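Local coordinates for protein proline dehydrogenase (Bradyrhizobium japonicum USDA 110, PDB 3HAZ) that probably oxidises L-proline to L-glutamate in two steps, pairing an FAD-dependent proline dehydrogenase with an NAD+-dependent aldehyde dehydrogenase in one chain, at residues 875-880 and 893-898; 643-648 and 980-985; 190-195 and 440-445. All coordinates share one frame; numbering follows the deposited sequence.

In the fold
The three contacts sample both halves of a bifunctional enzyme. Contact 3 comes first along the chain, pairing the first and last strands of the proline dehydrogenase barrel beside FAD. Contacts 1 and 2 both belong to the aldehyde dehydrogenase portion, with contact 1 nested inside the long loop closed by contact 2. They use different sheets: contact 1 lies in the seven-stranded sheet that includes 891-897, contact 2 in strands 641-656 and 978-986. Centres of contacts 1 and 3 are about 44 Å apart, those of 1 and 2 about 55 Å, and those of 2 and 3 about 74 Å. Contacts 1 and 3 thus lie in separate catalytic portions, and contact 2 reaches the second subunit.

Contact 1. Residues 875-880 and 893-898; sequences FELTEA and HVVRYR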
# COMPACT_ATOMS: atom_id res chain seq x y z
N PHE A 875 26.16 -21.28 51.36
CA PHE A 875 26.01 -20.79 52.73
C PHE A 875 24.66 -20.12 52.86
O PHE A 875 24.16 -19.50 51.91
CB PHE A 875 27.11 -19.77 53.07
CG PHE A 875 28.48 -20.35 53.10
CD1 PHE A 875 29.34 -20.19 52.02
CD2 PHE A 875 28.93 -21.06 54.20
CE1 PHE A 875 30.60 -20.73 52.04
CE2 PHE A 875 30.20 -21.60 54.23
CZ PHE A 875 31.04 -21.43 53.15
N GLU A 876 24.06 -20.25 54.04
CA GLU A 876 22.85 -19.50 54.34
C GLU A 876 23.19 -18.40 55.34
O GLU A 876 23.80 -18.66 56.38
CB GLU A 876 21.75 -20.42 54.89
CG GLU A 876 20.54 -19.65 55.42
CD GLU A 876 19.34 -20.55 55.72
OE1 GLU A 876 19.43 -21.77 55.49
OE2 GLU A 876 18.31 -20.02 56.18
N LEU A 877 22.80 -17.19 55.00
CA LEU A 877 23.02 -16.02 55.83
C LEU A 877 21.79 -15.78 56.68
O LEU A 877 20.67 -16.09 56.26
CB LEU A 877 23.23 -14.79 54.93
CG LEU A 877 24.60 -14.43 54.36
CD1 LEU A 877 25.53 -15.64 54.25
CD2 LEU A 877 24.43 -13.71 53.00
N THR A 878 21.99 -15.19 57.85
CA THR A 878 20.89 -14.71 58.67
C THR A 878 20.24 -13.51 57.98
O THR A 878 19.02 -13.41 57.91
CB THR A 878 21.37 -14.26 60.06
OG1 THR A 878 21.84 -15.41 60.79
CG2 THR A 878 20.25 -13.60 60.83
N GLU A 879 21.08 -12.62 57.46
CA GLU A 879 20.59 -11.47 56.70
C GLU A 879 21.53 -11.13 55.54
O GLU A 879 22.72 -11.44 55.58
CB GLU A 879 20.39 -10.26 57.61
CG GLU A 879 21.62 -9.85 58.38
CD GLU A 879 21.33 -8.79 59.43
OE1 GLU A 879 20.17 -8.33 59.49
OE2 GLU A 879 22.25 -8.43 60.18
N ALA A 880 20.98 -10.50 54.51
CA ALA A 880 21.72 -10.22 53.28
C ALA A 880 22.91 -9.31 53.56
O ALA A 880 23.93 -9.40 52.88
CB ALA A 880 20.81 -9.58 52.24
N HIS A 893 25.13 -17.78 48.24
CA HIS A 893 24.65 -17.37 49.55
C HIS A 893 23.12 -17.36 49.50
O HIS A 893 22.54 -16.94 48.51
CB HIS A 893 25.18 -15.99 49.92
CG HIS A 893 26.67 -15.86 49.79
ND1 HIS A 893 27.28 -15.62 48.58
CD2 HIS A 893 27.66 -15.96 50.70
CE1 HIS A 893 28.59 -15.57 48.76
NE2 HIS A 893 28.85 -15.77 50.04
N VAL A 894 22.49 -17.85 50.57
CA VAL A 894 21.03 -17.94 50.63
C VAL A 894 20.44 -17.26 51.86
O VAL A 894 20.94 -17.41 52.97
CB VAL A 894 20.56 -19.41 50.60
CG1 VAL A 894 19.03 -19.47 50.61
CG2 VAL A 894 21.13 -20.14 49.40
N VAL A 895 19.36 -16.52 51.65
CA VAL A 895 18.60 -15.94 52.74
C VAL A 895 17.13 -16.36 52.59
O VAL A 895 16.54 -16.20 51.51
CB VAL A 895 18.68 -14.40 52.72
CG1 VAL A 895 17.72 -13.79 53.72
CG2 VAL A 895 20.11 -13.94 52.98
N ARG A 896 16.52 -16.90 53.64
CA ARG A 896 15.10 -17.21 53.57
C ARG A 896 14.30 -16.04 54.14
O ARG A 896 14.80 -15.31 54.99
CB ARG A 896 14.76 -18.54 54.27
CG ARG A 896 14.95 -18.57 55.78
CD ARG A 896 14.67 -19.96 56.33
NE ARG A 896 15.79 -20.87 56.11
CZ ARG A 896 15.68 -22.18 55.98
NH1 ARG A 896 16.77 -22.92 55.79
NH2 ARG A 896 14.49 -22.77 56.03
N TYR A 897 13.08 -15.83 53.65
CA TYR A 897 12.30 -14.67 54.07
C TYR A 897 10.80 -14.98 54.19
O TYR A 897 10.29 -15.90 53.55
CB TYR A 897 12.53 -13.48 53.12
CG TYR A 897 11.88 -13.64 51.76
CD1 TYR A 897 10.67 -13.00 51.47
CD2 TYR A 897 12.46 -14.43 50.78
CE1 TYR A 897 10.07 -13.15 50.23
CE2 TYR A 897 11.87 -14.58 49.54
CZ TYR A 897 10.67 -13.95 49.27
OH TYR A 897 10.07 -14.10 48.04
N ARG A 898 10.12 -14.18 55.00
CA ARG A 898 8.67 -14.25 55.14
C ARG A 898 8.01 -13.42 54.04
O ARG A 898 8.48 -12.32 53.73
CB ARG A 898 8.24 -13.74 56.52
O HOH W 1 18.17 -17.40 56.10
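Glu876 reaches along the neighbouring parallel strand to Arg896, two residues beyond the Val894 with which it is paired. Its CB leaves on the same face of the sheet as the Val894 side chain, and CG, anti to the backbone N (chi1 171°), passes 3.3 Å from Val894 O. The extended chain carries CD to Arg896, and the flat final torsion (chi3 -2°) turns the carboxylate nearly into the guanidinium plane. At the tip, OE2 receives Arg896 NE at 2.7 Å and OE1 receives Arg896 NH1 at 2.9 Å, each through its syn lone pair, so the salt bridge is a side-on, two-nitrogen grip with almost straight bonds. Arg896 meets it with CG in the crowded position between backbone N and carbonyl carbon (chi1 67°) and a bend at chi3. NH2 continues to Asp808, while OE1 also takes a hydrogen bond from His859 NE2, so the buried carboxylate probably stays ionised.

The segments lie on strands 873-876 and 891-897, adjacent and parallel in a seven-stranded mixed sheet of the aldehyde dehydrogenase portion. The backbone is joined by Val894 N to Phe875 O at 2.7 Å and Leu877 N to Val894 O at 2.8 Å. Next to the Leu877 N bond, a water donates to Glu876 OE2 (2.6 Å) and Leu877 O while accepting from Arg896 N, bridging side chain and both backbones.

Beyond it, Leu877 CB packs on Val895 CG2 at 3.8 Å. The two Leu877 methyls turn instead to His893, CD2 lying 3.9 Å from His893 CB and CD1 at the edge of the imidazole. That ring is fixed by outside partners, ND1 to Arg798 O and NE2 to His848 NE2, and Met852 of helix 839-855 packs against Phe875, Leu877 and His893 alike.

Contact 2. Residues 643-648 and 980-985; sequences NALTMR and EQTVTI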
# COMPACT_ATOMS: atom_id res chain seq x y z
N ASN A 643 20.40 20.91 6.60
CA ASN A 643 20.94 20.58 7.92
C ASN A 643 21.11 19.08 8.03
O ASN A 643 20.14 18.34 7.94
CB ASN A 643 20.03 21.09 9.02
CG ASN A 643 19.97 22.60 9.09
OD1 ASN A 643 20.83 23.24 9.70
ND2 ASN A 643 18.97 23.19 8.45
N ALA A 644 22.35 18.64 8.23
CA ALA A 644 22.64 17.22 8.25
C ALA A 644 23.45 16.83 9.49
O ALA A 644 24.47 17.46 9.80
CB ALA A 644 23.38 16.82 6.98
N LEU A 645 22.99 15.79 10.18
CA LEU A 645 23.67 15.28 11.37
C LEU A 645 24.47 14.02 11.02
O LEU A 645 23.94 13.07 10.41
CB LEU A 645 22.65 14.96 12.47
CG LEU A 645 23.15 14.49 13.84
CD1 LEU A 645 24.01 15.55 14.52
CD2 LEU A 645 21.97 14.12 14.73
N THR A 646 25.74 14.01 11.40
CA THR A 646 26.59 12.84 11.16
C THR A 646 27.25 12.40 12.46
O THR A 646 27.23 13.12 13.46
CB THR A 646 27.68 13.13 10.10
OG1 THR A 646 28.39 14.31 10.46
CG2 THR A 646 27.05 13.35 8.73
N MET A 647 27.82 11.20 12.44
CA MET A 647 28.53 10.64 13.59
C MET A 647 29.91 10.21 13.15
O MET A 647 30.06 9.38 12.26
CB MET A 647 27.79 9.42 14.12
CG MET A 647 26.31 9.63 14.28
SD MET A 647 25.94 10.23 15.92
CE MET A 647 26.11 8.70 16.82
N ARG A 648 30.93 10.76 13.79
CA ARG A 648 32.29 10.50 13.37
C ARG A 648 33.04 9.80 14.50
O ARG A 648 32.68 9.93 15.66
CB ARG A 648 32.98 11.81 12.99
CG ARG A 648 32.15 12.66 12.03
CD ARG A 648 32.84 13.99 11.69
NE ARG A 648 34.23 13.80 11.30
CZ ARG A 648 34.88 14.56 10.43
NH1 ARG A 648 36.15 14.30 10.15
NH2 ARG A 648 34.27 15.58 9.82
N GLU A 980 29.06 13.58 17.49
CA GLU A 980 28.13 14.17 16.53
C GLU A 980 28.72 15.38 15.80
O GLU A 980 29.52 16.13 16.36
CB GLU A 980 26.86 14.63 17.23
CG GLU A 980 25.90 13.54 17.67
CD GLU A 980 24.98 14.02 18.76
OE1 GLU A 980 23.82 14.38 18.46
OE2 GLU A 980 25.43 14.09 19.92
N GLN A 981 28.28 15.58 14.56
CA GLN A 981 28.63 16.78 13.81
C GLN A 981 27.45 17.24 12.97
O GLN A 981 26.91 16.47 12.17
CB GLN A 981 29.84 16.54 12.91
CG GLN A 981 30.29 17.78 12.15
CD GLN A 981 31.64 17.60 11.49
OE1 GLN A 981 31.76 16.92 10.48
NE2 GLN A 981 32.67 18.23 12.07
N THR A 982 27.05 18.49 13.16
CA THR A 982 25.99 19.09 12.36
C THR A 982 26.59 19.99 11.30
O THR A 982 27.40 20.87 11.60
CB THR A 982 25.05 19.93 13.25
OG1 THR A 982 24.53 19.11 14.30
CG2 THR A 982 23.91 20.52 12.42
N VAL A 983 26.19 19.77 10.05
CA VAL A 983 26.58 20.65 8.95
C VAL A 983 25.36 21.39 8.43
O VAL A 983 24.37 20.78 8.02
CB VAL A 983 27.24 19.87 7.80
CG1 VAL A 983 27.44 20.79 6.60
CG2 VAL A 983 28.56 19.26 8.26
N THR A 984 25.44 22.71 8.47
CA THR A 984 24.35 23.57 8.03
C THR A 984 24.80 24.43 6.86
O THR A 984 25.69 25.26 7.00
CB THR A 984 23.90 24.49 9.17
OG1 THR A 984 23.40 23.69 10.25
CG2 THR A 984 22.82 25.46 8.70
N ILE A 985 24.16 24.24 5.70
CA ILE A 985 24.54 24.98 4.50
C ILE A 985 23.40 25.89 4.04
O ILE A 985 22.29 25.43 3.79
CB ILE A 985 24.88 24.01 3.36
CG1 ILE A 985 25.98 23.05 3.80
CG2 ILE A 985 25.30 24.79 2.09
CD1 ILE A 985 26.14 21.85 2.89
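Thr984 OG1 donates to Asn643 OD1 at 2.7 Å, in the amide plane; the two side chains run alongside each other from a non-hydrogen-bonded pair. At the far end Arg648, bent at chi3, swings NH2 to a lone pair of Gln981 OE1 at 2.9 Å, the amide plane standing perpendicular to the guanidinium. Both groups have further partners on the second subunit: Gln981 NE2 binds Val937 O, and Arg648 NH1 and NH2 donate to Asp933 O and Ile932 O of that chain.

Between these ends the antiparallel backbones share four bonds: Ala644 N to Val983 O at 3.0 Å, Val983 N to Ala644 O at 2.9 Å, Thr646 N to Gln981 O at 2.8 Å, and Gln981 N to Thr646 O at 2.9 Å, the last with its donor above the carbonyl plane. On the face of Leu645 and Met647, Leu645 CD1 comes 3.6 Å from Thr982 OG1, whose main polar partner is Pro955 of the second subunit, and Met647 SD lies against Glu980 CG at 3.7 Å.

The pair resembles the beta-flap through which related aldehyde dehydrogenases dimerise. Residues 982-985 pair in parallel with a strand of the second subunit, so the sheet continues across the interface; on the other flank 643-648 bonds to strand 633-634 and its neighbour Met635, and Met647 packs on helix 604-629.

Contact 3. Residues 190-195 and 440-445; sequences TRYSFD and YRTYAP
Three backbone bonds join the strands in parallel: Ser193 N gives to Thr442 O at 2.8 Å, Ala444 N to Ser193 O at 2.7 Å almost along the C=O axis, and Asp195 N to Ala444 O at 2.8 Å from above the carbonyl plane. One step before these, water takes over, accepting from Thr442 N (2.8 Å) and donating to Arg191 O. Ser193 OG is doubly satisfied, taking Arg441 NH1 at 3.2 Å within the guanidinium plane and Gly235 N of the next strand. Arg441, bent at chi3 (-50°), is held in turn by Glu416 through NE and by Arg233 O through NH1. This pairing of the first and last barrel strands, 193-196 and 440-448, closes the distorted (βα)8 barrel of the proline dehydrogenase portion. On the face shared by Ser193 and Tyr443, Ser193 CB sits over the tyrosine ring in a CH-pi contact, 3.9 Å from its centroid, while the Tyr443 OH bonds to Arg341 NH2 beside the FAD that Tyr443 touches. Tyr192 lies beside Thr442, whose CG2 meets the ring edge at CD1 (3.6 Å), and Asp195 OD2 hydrogen-bonds to the hydroxyl of Tyr455.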
# COMPACT_ATOMS: atom_id res chain seq x y z
N THR A 190 -6.69 -53.79 38.91
CA THR A 190 -6.77 -52.36 38.59
C THR A 190 -7.19 -52.21 37.13
O THR A 190 -6.65 -52.89 36.25
CB THR A 190 -5.43 -51.63 38.82
OG1 THR A 190 -5.07 -51.70 40.20
CG2 THR A 190 -5.53 -50.18 38.41
N ARG A 191 -8.16 -51.33 36.88
CA ARG A 191 -8.63 -51.09 35.52
C ARG A 191 -7.73 -50.11 34.78
O ARG A 191 -8.04 -49.68 33.67
CB ARG A 191 -10.07 -50.57 35.51
CG ARG A 191 -11.12 -51.60 35.86
CD ARG A 191 -12.47 -51.22 35.27
NE ARG A 191 -12.63 -51.69 33.89
CZ ARG A 191 -13.20 -52.85 33.56
NH1 ARG A 191 -13.68 -53.65 34.50
NH2 ARG A 191 -13.30 -53.20 32.29
N TYR A 192 -6.61 -49.75 35.40
CA TYR A 192 -5.72 -48.74 34.83
C TYR A 192 -4.25 -49.10 34.94
O TYR A 192 -3.82 -49.73 35.91
CB TYR A 192 -5.96 -47.39 35.51
CG TYR A 192 -7.41 -47.01 35.57
CD1 TYR A 192 -8.10 -46.64 34.43
CD2 TYR A 192 -8.11 -47.03 36.78
CE1 TYR A 192 -9.44 -46.30 34.47
CE2 TYR A 192 -9.45 -46.69 36.83
CZ TYR A 192 -10.11 -46.33 35.68
OH TYR A 192 -11.44 -45.99 35.73
N SER A 193 -3.48 -48.70 33.94
CA SER A 193 -2.03 -48.76 34.04
C SER A 193 -1.54 -47.43 34.62
O SER A 193 -2.28 -46.45 34.65
CB SER A 193 -1.42 -49.04 32.67
OG SER A 193 -1.89 -50.28 32.16
N PHE A 194 -0.30 -47.41 35.08
CA PHE A 194 0.21 -46.28 35.86
C PHE A 194 1.16 -45.43 35.03
O PHE A 194 2.21 -45.90 34.60
CB PHE A 194 0.95 -46.77 37.11
CG PHE A 194 0.07 -47.36 38.18
CD1 PHE A 194 -1.28 -47.62 37.95
CD2 PHE A 194 0.60 -47.70 39.42
CE1 PHE A 194 -2.09 -48.19 38.94
CE2 PHE A 194 -0.20 -48.28 40.41
CZ PHE A 194 -1.55 -48.52 40.17
N ASP A 195 0.77 -44.18 34.82
CA ASP A 195 1.67 -43.18 34.29
C ASP A 195 2.26 -42.45 35.49
O ASP A 195 1.65 -41.54 36.05
CB ASP A 195 0.90 -42.21 33.38
CG ASP A 195 1.79 -41.15 32.75
OD1 ASP A 195 3.03 -41.35 32.69
OD2 ASP A 195 1.25 -40.12 32.31
N TYR A 440 -8.01 -51.26 24.27
CA TYR A 440 -7.33 -50.03 24.63
C TYR A 440 -6.95 -50.00 26.11
O TYR A 440 -7.70 -50.44 26.98
CB TYR A 440 -8.14 -48.79 24.24
CG TYR A 440 -9.46 -48.60 24.94
CD1 TYR A 440 -10.63 -49.15 24.42
CD2 TYR A 440 -9.55 -47.84 26.09
CE1 TYR A 440 -11.85 -48.97 25.05
CE2 TYR A 440 -10.76 -47.64 26.73
CZ TYR A 440 -11.91 -48.20 26.20
OH TYR A 440 -13.11 -48.00 26.84
N ARG A 441 -5.76 -49.49 26.37
CA ARG A 441 -5.21 -49.38 27.71
C ARG A 441 -5.44 -47.96 28.23
O ARG A 441 -5.21 -46.99 27.51
CB ARG A 441 -3.71 -49.68 27.67
CG ARG A 441 -3.01 -49.64 29.03
CD ARG A 441 -1.55 -50.06 28.88
NE ARG A 441 -1.44 -51.30 28.13
CZ ARG A 441 -1.32 -52.50 28.69
NH1 ARG A 441 -1.29 -52.62 30.01
NH2 ARG A 441 -1.24 -53.59 27.93
N THR A 442 -5.89 -47.85 29.47
CA THR A 442 -6.09 -46.55 30.09
C THR A 442 -5.06 -46.35 31.19
O THR A 442 -4.93 -47.18 32.09
CB THR A 442 -7.53 -46.41 30.64
OG1 THR A 442 -8.46 -46.58 29.56
CG2 THR A 442 -7.75 -45.04 31.27
N TYR A 443 -4.30 -45.26 31.09
CA TYR A 443 -3.30 -44.95 32.11
C TYR A 443 -3.83 -43.88 33.05
O TYR A 443 -4.49 -42.93 32.62
CB TYR A 443 -2.01 -44.41 31.48
CG TYR A 443 -1.12 -45.42 30.79
CD1 TYR A 443 -0.02 -45.96 31.44
CD2 TYR A 443 -1.35 -45.78 29.47
CE1 TYR A 443 0.82 -46.86 30.80
CE2 TYR A 443 -0.51 -46.66 28.81
CZ TYR A 443 0.57 -47.20 29.48
OH TYR A 443 1.40 -48.09 28.83
N ALA A 444 -3.50 -44.04 34.32
CA ALA A 444 -3.80 -43.03 35.33
C ALA A 444 -2.51 -42.39 35.80
O ALA A 444 -1.51 -43.08 36.05
CB ALA A 444 -4.56 -43.66 36.51
N PRO A 445 -2.50 -41.05 35.92
CA PRO A 445 -1.32 -40.40 36.50
C PRO A 445 -1.26 -40.76 37.98
O PRO A 445 -2.26 -40.61 38.68
CB PRO A 445 -1.63 -38.91 36.33
CG PRO A 445 -2.70 -38.85 35.26
CD PRO A 445 -3.51 -40.08 35.48
O HOH W 2 -6.65 -50.14 30.96